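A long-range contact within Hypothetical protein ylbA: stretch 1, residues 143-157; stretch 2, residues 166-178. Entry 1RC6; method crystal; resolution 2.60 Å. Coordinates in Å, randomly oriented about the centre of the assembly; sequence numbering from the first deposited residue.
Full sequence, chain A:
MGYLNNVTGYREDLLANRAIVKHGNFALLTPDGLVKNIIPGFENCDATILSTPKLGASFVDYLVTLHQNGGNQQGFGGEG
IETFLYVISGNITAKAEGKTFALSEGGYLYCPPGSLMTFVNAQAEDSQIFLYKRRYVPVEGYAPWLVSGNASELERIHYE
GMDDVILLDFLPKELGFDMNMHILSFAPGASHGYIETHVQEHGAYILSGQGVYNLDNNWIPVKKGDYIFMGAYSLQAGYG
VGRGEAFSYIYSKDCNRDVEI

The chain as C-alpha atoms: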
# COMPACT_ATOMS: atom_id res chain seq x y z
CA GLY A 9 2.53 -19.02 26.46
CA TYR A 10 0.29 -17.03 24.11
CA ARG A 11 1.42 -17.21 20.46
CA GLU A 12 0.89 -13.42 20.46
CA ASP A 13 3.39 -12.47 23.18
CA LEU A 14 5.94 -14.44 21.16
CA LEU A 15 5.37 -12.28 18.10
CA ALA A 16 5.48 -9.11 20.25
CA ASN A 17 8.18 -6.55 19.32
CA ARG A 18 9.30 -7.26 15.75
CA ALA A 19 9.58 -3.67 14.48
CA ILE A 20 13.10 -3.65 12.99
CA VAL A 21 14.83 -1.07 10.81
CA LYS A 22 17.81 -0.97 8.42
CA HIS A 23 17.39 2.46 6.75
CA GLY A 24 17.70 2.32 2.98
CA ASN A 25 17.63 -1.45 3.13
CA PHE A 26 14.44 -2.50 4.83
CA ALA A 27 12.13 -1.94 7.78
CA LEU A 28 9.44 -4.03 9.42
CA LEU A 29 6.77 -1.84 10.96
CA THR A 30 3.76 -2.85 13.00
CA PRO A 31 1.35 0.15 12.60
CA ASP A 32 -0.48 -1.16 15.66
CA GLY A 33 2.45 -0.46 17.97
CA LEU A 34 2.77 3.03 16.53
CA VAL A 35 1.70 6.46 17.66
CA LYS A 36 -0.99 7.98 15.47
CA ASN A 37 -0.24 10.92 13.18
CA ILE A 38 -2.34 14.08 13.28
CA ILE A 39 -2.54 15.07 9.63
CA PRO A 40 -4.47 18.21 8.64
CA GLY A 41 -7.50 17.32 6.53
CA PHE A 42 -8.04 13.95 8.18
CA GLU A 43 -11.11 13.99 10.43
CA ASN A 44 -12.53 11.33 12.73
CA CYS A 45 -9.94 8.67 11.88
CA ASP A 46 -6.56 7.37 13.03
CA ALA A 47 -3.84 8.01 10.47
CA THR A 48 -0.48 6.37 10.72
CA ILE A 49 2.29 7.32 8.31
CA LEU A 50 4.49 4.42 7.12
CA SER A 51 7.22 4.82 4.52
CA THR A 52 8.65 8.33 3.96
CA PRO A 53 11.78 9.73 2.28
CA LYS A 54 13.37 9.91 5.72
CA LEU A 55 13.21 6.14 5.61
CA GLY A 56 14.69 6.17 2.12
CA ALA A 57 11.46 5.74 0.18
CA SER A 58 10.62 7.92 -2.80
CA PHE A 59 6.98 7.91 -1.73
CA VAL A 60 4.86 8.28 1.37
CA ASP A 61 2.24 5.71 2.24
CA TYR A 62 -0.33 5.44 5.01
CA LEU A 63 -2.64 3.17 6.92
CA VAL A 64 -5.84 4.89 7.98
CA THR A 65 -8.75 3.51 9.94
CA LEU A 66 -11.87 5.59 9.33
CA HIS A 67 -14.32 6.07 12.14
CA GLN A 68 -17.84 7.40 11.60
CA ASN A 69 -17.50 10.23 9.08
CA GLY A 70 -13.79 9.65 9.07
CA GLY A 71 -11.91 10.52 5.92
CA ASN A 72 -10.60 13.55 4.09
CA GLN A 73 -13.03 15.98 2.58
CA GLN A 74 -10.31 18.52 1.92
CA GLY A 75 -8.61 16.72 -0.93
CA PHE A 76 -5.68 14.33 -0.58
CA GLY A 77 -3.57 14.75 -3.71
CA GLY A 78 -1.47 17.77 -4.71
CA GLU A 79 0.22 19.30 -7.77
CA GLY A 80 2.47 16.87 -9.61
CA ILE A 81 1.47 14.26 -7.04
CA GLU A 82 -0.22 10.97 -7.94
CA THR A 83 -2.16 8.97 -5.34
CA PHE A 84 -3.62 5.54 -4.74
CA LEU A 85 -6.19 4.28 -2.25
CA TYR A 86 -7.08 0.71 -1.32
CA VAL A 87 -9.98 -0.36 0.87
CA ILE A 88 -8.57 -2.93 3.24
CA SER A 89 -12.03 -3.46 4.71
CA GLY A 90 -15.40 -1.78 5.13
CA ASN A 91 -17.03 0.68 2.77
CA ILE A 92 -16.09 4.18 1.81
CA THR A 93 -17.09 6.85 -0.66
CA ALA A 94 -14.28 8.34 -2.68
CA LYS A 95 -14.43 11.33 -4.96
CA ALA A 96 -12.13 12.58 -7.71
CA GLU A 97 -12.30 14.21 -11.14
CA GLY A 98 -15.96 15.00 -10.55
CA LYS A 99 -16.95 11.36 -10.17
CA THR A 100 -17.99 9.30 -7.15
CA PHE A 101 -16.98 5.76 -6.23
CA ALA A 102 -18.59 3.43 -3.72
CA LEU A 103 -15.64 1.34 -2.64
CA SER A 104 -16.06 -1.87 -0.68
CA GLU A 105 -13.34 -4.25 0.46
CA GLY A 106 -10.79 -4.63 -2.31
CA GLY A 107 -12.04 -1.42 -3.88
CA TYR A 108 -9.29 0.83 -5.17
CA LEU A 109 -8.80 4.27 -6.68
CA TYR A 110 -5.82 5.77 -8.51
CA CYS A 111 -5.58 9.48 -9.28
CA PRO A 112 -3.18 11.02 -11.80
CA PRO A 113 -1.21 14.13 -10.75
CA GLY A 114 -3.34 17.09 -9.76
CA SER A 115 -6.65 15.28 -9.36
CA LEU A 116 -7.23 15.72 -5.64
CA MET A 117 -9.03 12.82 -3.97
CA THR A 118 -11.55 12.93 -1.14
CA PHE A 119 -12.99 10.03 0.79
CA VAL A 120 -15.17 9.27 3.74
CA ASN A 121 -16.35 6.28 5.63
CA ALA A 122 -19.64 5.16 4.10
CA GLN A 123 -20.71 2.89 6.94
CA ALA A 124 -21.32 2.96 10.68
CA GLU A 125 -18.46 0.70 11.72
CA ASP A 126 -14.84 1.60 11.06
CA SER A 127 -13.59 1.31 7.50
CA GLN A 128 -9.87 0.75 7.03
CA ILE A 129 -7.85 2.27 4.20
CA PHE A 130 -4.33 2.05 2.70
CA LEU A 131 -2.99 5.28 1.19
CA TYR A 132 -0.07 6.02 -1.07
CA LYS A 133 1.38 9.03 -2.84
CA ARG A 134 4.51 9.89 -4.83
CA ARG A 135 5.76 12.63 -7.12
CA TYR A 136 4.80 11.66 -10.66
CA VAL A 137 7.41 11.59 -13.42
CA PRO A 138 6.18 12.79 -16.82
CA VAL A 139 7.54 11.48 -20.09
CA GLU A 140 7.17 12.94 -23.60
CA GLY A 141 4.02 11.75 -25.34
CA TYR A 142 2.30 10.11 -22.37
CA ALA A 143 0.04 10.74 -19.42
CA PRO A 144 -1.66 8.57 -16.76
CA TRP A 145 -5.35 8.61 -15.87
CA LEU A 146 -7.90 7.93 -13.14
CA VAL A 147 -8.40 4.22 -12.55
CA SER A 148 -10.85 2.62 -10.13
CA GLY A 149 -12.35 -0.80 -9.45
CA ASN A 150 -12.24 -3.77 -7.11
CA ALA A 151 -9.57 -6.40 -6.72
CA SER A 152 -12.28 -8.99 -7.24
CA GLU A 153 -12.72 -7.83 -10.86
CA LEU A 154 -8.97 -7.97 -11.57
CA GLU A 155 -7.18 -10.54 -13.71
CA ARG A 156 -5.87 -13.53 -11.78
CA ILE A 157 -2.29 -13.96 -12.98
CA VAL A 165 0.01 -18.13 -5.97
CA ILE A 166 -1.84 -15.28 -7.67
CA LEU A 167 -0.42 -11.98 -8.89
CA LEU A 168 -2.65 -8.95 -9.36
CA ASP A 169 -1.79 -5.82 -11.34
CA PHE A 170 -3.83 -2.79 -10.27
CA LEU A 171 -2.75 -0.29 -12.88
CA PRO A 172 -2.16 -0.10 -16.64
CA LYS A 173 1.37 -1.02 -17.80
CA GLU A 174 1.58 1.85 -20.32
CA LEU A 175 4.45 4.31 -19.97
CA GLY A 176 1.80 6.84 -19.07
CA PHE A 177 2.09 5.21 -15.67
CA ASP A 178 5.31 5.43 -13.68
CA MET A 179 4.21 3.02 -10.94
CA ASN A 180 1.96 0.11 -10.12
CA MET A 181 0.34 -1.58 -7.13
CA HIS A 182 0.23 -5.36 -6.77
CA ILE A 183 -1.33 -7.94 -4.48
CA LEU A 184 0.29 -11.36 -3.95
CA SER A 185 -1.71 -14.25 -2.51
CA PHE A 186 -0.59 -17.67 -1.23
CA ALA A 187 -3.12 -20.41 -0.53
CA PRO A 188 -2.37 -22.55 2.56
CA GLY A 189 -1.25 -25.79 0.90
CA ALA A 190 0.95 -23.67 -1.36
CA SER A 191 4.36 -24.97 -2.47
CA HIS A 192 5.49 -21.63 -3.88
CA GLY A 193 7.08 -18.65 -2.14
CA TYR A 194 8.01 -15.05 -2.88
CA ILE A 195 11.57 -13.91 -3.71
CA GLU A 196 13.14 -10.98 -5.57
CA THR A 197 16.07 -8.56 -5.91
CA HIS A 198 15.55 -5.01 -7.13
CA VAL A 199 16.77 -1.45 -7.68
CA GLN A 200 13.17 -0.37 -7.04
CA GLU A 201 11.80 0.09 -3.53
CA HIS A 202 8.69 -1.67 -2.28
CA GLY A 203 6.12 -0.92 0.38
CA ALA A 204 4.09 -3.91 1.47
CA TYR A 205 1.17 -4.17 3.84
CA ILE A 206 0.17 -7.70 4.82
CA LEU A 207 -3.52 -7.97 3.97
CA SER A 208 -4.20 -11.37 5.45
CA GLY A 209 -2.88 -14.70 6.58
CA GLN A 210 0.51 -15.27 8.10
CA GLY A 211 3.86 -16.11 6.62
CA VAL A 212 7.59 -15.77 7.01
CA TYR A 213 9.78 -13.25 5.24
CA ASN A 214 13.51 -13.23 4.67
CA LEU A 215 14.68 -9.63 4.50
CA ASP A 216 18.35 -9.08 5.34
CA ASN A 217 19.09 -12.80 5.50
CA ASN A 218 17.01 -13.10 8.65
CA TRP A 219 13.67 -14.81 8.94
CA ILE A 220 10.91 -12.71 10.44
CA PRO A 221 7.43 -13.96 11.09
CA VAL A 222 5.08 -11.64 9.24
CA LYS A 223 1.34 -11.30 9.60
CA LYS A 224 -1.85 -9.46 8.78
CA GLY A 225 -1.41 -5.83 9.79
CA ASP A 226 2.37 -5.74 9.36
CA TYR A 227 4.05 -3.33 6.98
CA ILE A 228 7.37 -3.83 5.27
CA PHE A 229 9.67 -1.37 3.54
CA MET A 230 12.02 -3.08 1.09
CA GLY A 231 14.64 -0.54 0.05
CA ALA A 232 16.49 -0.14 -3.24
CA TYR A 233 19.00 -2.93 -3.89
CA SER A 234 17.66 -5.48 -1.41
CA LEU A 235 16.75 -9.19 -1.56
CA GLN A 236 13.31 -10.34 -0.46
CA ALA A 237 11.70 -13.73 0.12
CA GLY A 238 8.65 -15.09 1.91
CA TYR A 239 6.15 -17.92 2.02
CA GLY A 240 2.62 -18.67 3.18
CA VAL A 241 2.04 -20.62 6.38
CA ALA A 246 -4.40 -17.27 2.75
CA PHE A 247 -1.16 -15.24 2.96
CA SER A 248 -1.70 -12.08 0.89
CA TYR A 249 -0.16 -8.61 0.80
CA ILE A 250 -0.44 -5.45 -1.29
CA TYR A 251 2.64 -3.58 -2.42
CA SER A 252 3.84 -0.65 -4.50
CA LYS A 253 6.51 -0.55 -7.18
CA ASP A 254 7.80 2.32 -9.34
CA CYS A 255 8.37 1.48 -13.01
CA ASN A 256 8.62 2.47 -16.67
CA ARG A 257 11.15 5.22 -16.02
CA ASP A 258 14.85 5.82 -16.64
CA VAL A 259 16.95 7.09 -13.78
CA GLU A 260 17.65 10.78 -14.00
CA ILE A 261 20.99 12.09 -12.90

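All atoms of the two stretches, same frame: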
# COMPACT_ATOMS: atom_id res chain seq x y z
N ALA A 143 0.71 10.20 -20.59
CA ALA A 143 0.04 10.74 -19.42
C ALA A 143 -0.81 9.64 -18.79
O ALA A 143 -1.39 8.82 -19.50
CB ALA A 143 -0.82 11.93 -19.81
N PRO A 144 -0.87 9.60 -17.45
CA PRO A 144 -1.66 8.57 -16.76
C PRO A 144 -3.11 9.03 -16.67
O PRO A 144 -3.46 10.10 -17.17
CB PRO A 144 -0.99 8.49 -15.41
CG PRO A 144 -0.70 9.94 -15.14
CD PRO A 144 -0.19 10.47 -16.48
N TRP A 145 -3.95 8.24 -16.02
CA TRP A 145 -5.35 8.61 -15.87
C TRP A 145 -6.04 7.88 -14.71
O TRP A 145 -5.59 6.83 -14.26
CB TRP A 145 -6.11 8.33 -17.17
CG TRP A 145 -6.02 6.92 -17.61
CD1 TRP A 145 -6.84 5.89 -17.23
CD2 TRP A 145 -5.03 6.36 -18.47
NE1 TRP A 145 -6.42 4.71 -17.82
CE2 TRP A 145 -5.31 4.97 -18.59
CE3 TRP A 145 -3.93 6.89 -19.16
CZ2 TRP A 145 -4.53 4.10 -19.37
CZ3 TRP A 145 -3.15 6.03 -19.94
CH2 TRP A 145 -3.45 4.65 -20.04
N LEU A 146 -7.13 8.48 -14.24
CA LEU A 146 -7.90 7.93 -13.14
C LEU A 146 -8.26 6.48 -13.42
O LEU A 146 -8.69 6.14 -14.51
CB LEU A 146 -9.17 8.77 -12.96
CG LEU A 146 -10.41 8.45 -12.10
CD1 LEU A 146 -10.45 7.02 -11.62
CD2 LEU A 146 -10.44 9.40 -10.94
N VAL A 147 -8.05 5.63 -12.43
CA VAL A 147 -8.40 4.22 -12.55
C VAL A 147 -9.07 3.83 -11.24
O VAL A 147 -8.62 4.23 -10.17
CB VAL A 147 -7.17 3.33 -12.77
CG1 VAL A 147 -7.60 1.88 -12.87
CG2 VAL A 147 -6.45 3.77 -14.02
N SER A 148 -10.14 3.05 -11.32
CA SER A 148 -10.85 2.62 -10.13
C SER A 148 -11.54 1.28 -10.36
O SER A 148 -11.91 0.95 -11.48
CB SER A 148 -11.86 3.69 -9.73
OG SER A 148 -12.51 3.33 -8.51
N GLY A 149 -11.71 0.49 -9.31
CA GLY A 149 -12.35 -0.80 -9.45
C GLY A 149 -12.23 -1.61 -8.17
O GLY A 149 -12.01 -1.05 -7.09
N ASN A 150 -12.37 -2.92 -8.28
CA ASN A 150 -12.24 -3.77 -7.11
C ASN A 150 -11.28 -4.87 -7.46
O ASN A 150 -11.19 -5.27 -8.62
CB ASN A 150 -13.59 -4.36 -6.71
CG ASN A 150 -13.58 -4.90 -5.28
OD1 ASN A 150 -12.93 -5.92 -4.98
ND2 ASN A 150 -14.30 -4.22 -4.37
N ALA A 151 -10.53 -5.35 -6.48
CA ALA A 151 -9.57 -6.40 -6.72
C ALA A 151 -10.30 -7.59 -7.32
O ALA A 151 -9.82 -8.23 -8.27
CB ALA A 151 -8.88 -6.80 -5.43
N SER A 152 -11.46 -7.88 -6.77
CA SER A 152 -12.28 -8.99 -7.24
C SER A 152 -12.32 -9.04 -8.78
O SER A 152 -12.06 -10.09 -9.37
CB SER A 152 -13.70 -8.87 -6.68
OG SER A 152 -14.30 -7.63 -7.04
N GLU A 153 -12.63 -7.91 -9.41
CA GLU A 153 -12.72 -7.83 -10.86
C GLU A 153 -11.38 -7.74 -11.60
O GLU A 153 -11.34 -7.42 -12.78
CB GLU A 153 -13.61 -6.64 -11.26
CG GLU A 153 -13.40 -5.39 -10.41
CD GLU A 153 -13.91 -4.10 -11.05
OE1 GLU A 153 -13.33 -3.66 -12.07
OE2 GLU A 153 -14.88 -3.51 -10.52
N LEU A 154 -10.28 -8.03 -10.92
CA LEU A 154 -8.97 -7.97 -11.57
C LEU A 154 -8.56 -9.32 -12.12
O LEU A 154 -9.01 -10.35 -11.64
CB LEU A 154 -7.90 -7.51 -10.58
CG LEU A 154 -7.76 -6.03 -10.25
CD1 LEU A 154 -6.59 -5.83 -9.30
CD2 LEU A 154 -7.53 -5.24 -11.52
N GLU A 155 -7.68 -9.30 -13.12
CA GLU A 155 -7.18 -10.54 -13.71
C GLU A 155 -6.66 -11.39 -12.56
O GLU A 155 -6.52 -10.91 -11.44
CB GLU A 155 -6.04 -10.26 -14.69
CG GLU A 155 -4.77 -9.69 -14.04
CD GLU A 155 -4.76 -8.17 -13.95
OE1 GLU A 155 -5.69 -7.58 -13.35
OE2 GLU A 155 -3.80 -7.55 -14.47
N ARG A 156 -6.34 -12.65 -12.84
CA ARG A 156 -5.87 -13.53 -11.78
C ARG A 156 -4.54 -14.18 -12.11
O ARG A 156 -4.35 -15.37 -11.86
CB ARG A 156 -6.95 -14.59 -11.52
CG ARG A 156 -6.82 -15.40 -10.23
CD ARG A 156 -7.14 -14.57 -8.99
NE ARG A 156 -8.13 -13.52 -9.23
CZ ARG A 156 -8.59 -12.71 -8.29
NH1 ARG A 156 -8.17 -12.84 -7.04
NH2 ARG A 156 -9.47 -11.76 -8.60
N ILE A 157 -3.60 -13.42 -12.64
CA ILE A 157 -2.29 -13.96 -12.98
C ILE A 157 -1.82 -14.90 -11.87
O ILE A 157 -0.71 -15.44 -11.92
CB ILE A 157 -1.25 -12.84 -13.16
CG1 ILE A 157 -1.79 -11.76 -14.11
CG2 ILE A 157 0.05 -13.41 -13.71
CD1 ILE A 157 -0.87 -10.55 -14.27
N ILE A 166 -1.01 -16.09 -6.80
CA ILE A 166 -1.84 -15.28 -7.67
C ILE A 166 -1.29 -13.86 -7.65
O ILE A 166 -1.18 -13.24 -6.59
CB ILE A 166 -3.30 -15.21 -7.17
CG1 ILE A 166 -3.96 -16.59 -7.21
CG2 ILE A 166 -4.08 -14.22 -8.01
CD1 ILE A 166 -5.40 -16.58 -6.69
N LEU A 167 -0.92 -13.34 -8.82
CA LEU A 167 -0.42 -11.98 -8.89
C LEU A 167 -1.54 -11.10 -9.42
O LEU A 167 -2.30 -11.52 -10.29
CB LEU A 167 0.76 -11.87 -9.84
CG LEU A 167 1.18 -10.41 -10.03
CD1 LEU A 167 1.59 -9.83 -8.68
CD2 LEU A 167 2.33 -10.30 -11.02
N LEU A 168 -1.66 -9.89 -8.87
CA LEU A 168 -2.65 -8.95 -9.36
C LEU A 168 -1.96 -7.64 -9.74
O LEU A 168 -1.07 -7.17 -9.02
CB LEU A 168 -3.71 -8.66 -8.30
CG LEU A 168 -4.45 -9.85 -7.71
CD1 LEU A 168 -5.72 -9.36 -7.02
CD2 LEU A 168 -4.80 -10.85 -8.81
N ASP A 169 -2.34 -7.09 -10.88
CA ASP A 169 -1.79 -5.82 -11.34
C ASP A 169 -2.95 -4.83 -11.29
O ASP A 169 -3.96 -4.99 -11.98
CB ASP A 169 -1.24 -5.93 -12.75
CG ASP A 169 -0.10 -6.92 -12.85
OD1 ASP A 169 0.38 -7.36 -11.79
OD2 ASP A 169 0.32 -7.23 -14.00
N PHE A 170 -2.79 -3.80 -10.46
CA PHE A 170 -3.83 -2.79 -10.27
C PHE A 170 -3.91 -1.70 -11.31
O PHE A 170 -4.98 -1.16 -11.54
CB PHE A 170 -3.63 -2.13 -8.91
CG PHE A 170 -4.25 -2.88 -7.79
CD1 PHE A 170 -5.53 -2.60 -7.38
CD2 PHE A 170 -3.53 -3.87 -7.13
CE1 PHE A 170 -6.11 -3.30 -6.32
CE2 PHE A 170 -4.10 -4.57 -6.06
CZ PHE A 170 -5.40 -4.29 -5.66
N LEU A 171 -2.79 -1.38 -11.93
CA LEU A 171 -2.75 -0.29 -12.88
C LEU A 171 -2.30 -0.68 -14.27
O LEU A 171 -1.74 -1.74 -14.48
CB LEU A 171 -1.82 0.82 -12.34
CG LEU A 171 -2.37 1.90 -11.40
CD1 LEU A 171 -3.52 1.38 -10.55
CD2 LEU A 171 -1.25 2.43 -10.54
N PRO A 172 -2.56 0.19 -15.26
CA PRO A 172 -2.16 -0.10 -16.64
C PRO A 172 -0.63 -0.14 -16.71
O PRO A 172 0.04 0.54 -15.94
CB PRO A 172 -2.75 1.08 -17.43
CG PRO A 172 -3.93 1.48 -16.62
CD PRO A 172 -3.42 1.39 -15.20
N LYS A 173 -0.08 -0.91 -17.64
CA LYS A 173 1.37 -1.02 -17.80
C LYS A 173 1.97 0.07 -18.70
O LYS A 173 3.17 0.24 -18.73
CB LYS A 173 1.72 -2.38 -18.39
CG LYS A 173 0.95 -3.54 -17.77
CD LYS A 173 1.43 -3.86 -16.37
CE LYS A 173 2.48 -4.95 -16.40
NZ LYS A 173 1.93 -6.24 -16.89
N GLU A 174 1.12 0.79 -19.42
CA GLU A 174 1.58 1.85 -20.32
C GLU A 174 2.51 2.87 -19.67
O GLU A 174 2.35 3.24 -18.51
CB GLU A 174 0.37 2.60 -20.92
CG GLU A 174 -0.31 1.91 -22.09
CD GLU A 174 -0.79 0.50 -21.76
OE1 GLU A 174 -1.60 0.35 -20.82
OE2 GLU A 174 -0.36 -0.45 -22.45
N LEU A 175 3.48 3.34 -20.45
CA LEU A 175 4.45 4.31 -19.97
C LEU A 175 3.80 5.53 -19.36
O LEU A 175 4.47 6.32 -18.69
CB LEU A 175 5.36 4.75 -21.11
CG LEU A 175 6.06 3.63 -21.88
CD1 LEU A 175 6.99 4.23 -22.91
CD2 LEU A 175 6.83 2.73 -20.92
N GLY A 176 2.51 5.70 -19.62
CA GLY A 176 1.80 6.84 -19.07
C GLY A 176 1.92 6.73 -17.56
O GLY A 176 2.01 7.75 -16.85
N PHE A 177 1.95 5.49 -17.09
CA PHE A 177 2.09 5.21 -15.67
C PHE A 177 3.55 4.98 -15.30
O PHE A 177 4.30 4.32 -16.01
CB PHE A 177 1.25 3.99 -15.30
CG PHE A 177 -0.23 4.24 -15.31
CD1 PHE A 177 -0.91 4.47 -14.12
CD2 PHE A 177 -0.93 4.31 -16.51
CE1 PHE A 177 -2.28 4.75 -14.13
CE2 PHE A 177 -2.28 4.59 -16.53
CZ PHE A 177 -2.95 4.81 -15.34
N ASP A 178 3.95 5.55 -14.17
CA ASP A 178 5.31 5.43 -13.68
C ASP A 178 5.33 4.61 -12.39
O ASP A 178 6.30 4.66 -11.63
CB ASP A 178 5.88 6.83 -13.43
CG ASP A 178 5.21 7.54 -12.27
OD1 ASP A 178 4.21 7.02 -11.74
OD2 ASP A 178 5.69 8.64 -11.90

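The two stretches run antiparallel in overall course, Ala143 lying beside Gly176 (CA to CA 4.3 Å) and Ile157 beside Leu167 (4.9 Å), but between these ends the chains part, the CA atoms of Val147 and Leu171 already 7.2 Å apart and Asn150 CA 9.0 Å from Phe170 CA. No hydrogen bond crosses the contact; Ile157 N lies 3.3 Å from Leu167 O, at a poor angle. Most of the specific contacts within the 897 Å² buried are made by side chains, with backbone atoms adding to them.

Phe177 organises one end. With chi1 at -72° (m) and chi2 at -101°, its ring reaches back along the first stretch and is used on face and edge. Pro144 covers a face: its CB stands 4.0 Å from the centroid of the Phe177 ring, 4° off the normal, a CH-pi contact. Near the ring plane, Trp145 O approaches Phe177 CZ at 3.5 Å, placing a carbonyl oxygen against the electropositive ring edge. Trp145 leaves the backbone sideways, but its p rotamer (chi1 58°, chi2 87°) brings the indole back, so that its face receives the edge of Phe177, planes at 83°. The same indole touches Pro172, CZ2 to CG 3.8 Å. Val147, pointing toward the second stretch in its t rotamer, sets CG2 4.0 Å from Pro172 CD and 3.9 Å from Phe177 CZ.

Gly176 makes the close backbone approach possible: an ideal CB there would point toward the first stretch and sit 2.6 Å from Ala143 O, a clash.

The second cluster centres on Leu154, whose m,t conformation carries CD1 over the face of Phe170, 3.9 Å from the ring centroid and 8° off its normal. Phe170 starts away from the first stretch, yet its chi1 of -84° returns the ring to it. Leu154 CD1 also meets Leu168 CB at 4.2 Å. A backbone bond from Leu154 N to Ala151 O (2.7 Å) steadies the turn.

Farther along, Leu168 (m,t) leaves sideways but brings its end nearer, CD2 lying 3.1 Å from Glu155 O and over one face of the Arg156 guanidinium, though Arg156 is poorly ordered. Ile157 (m,t) pairs with Leu167, CB to CB 4.0 Å. Charge contributes no attraction across the contact: Glu155 OE2 and Asp169 OD2, like charges, stand 4.2 Å apart, while Asp169 OD2 finds a partner within its own stretch, a long salt bridge to Lys173 NZ (3.5 Å).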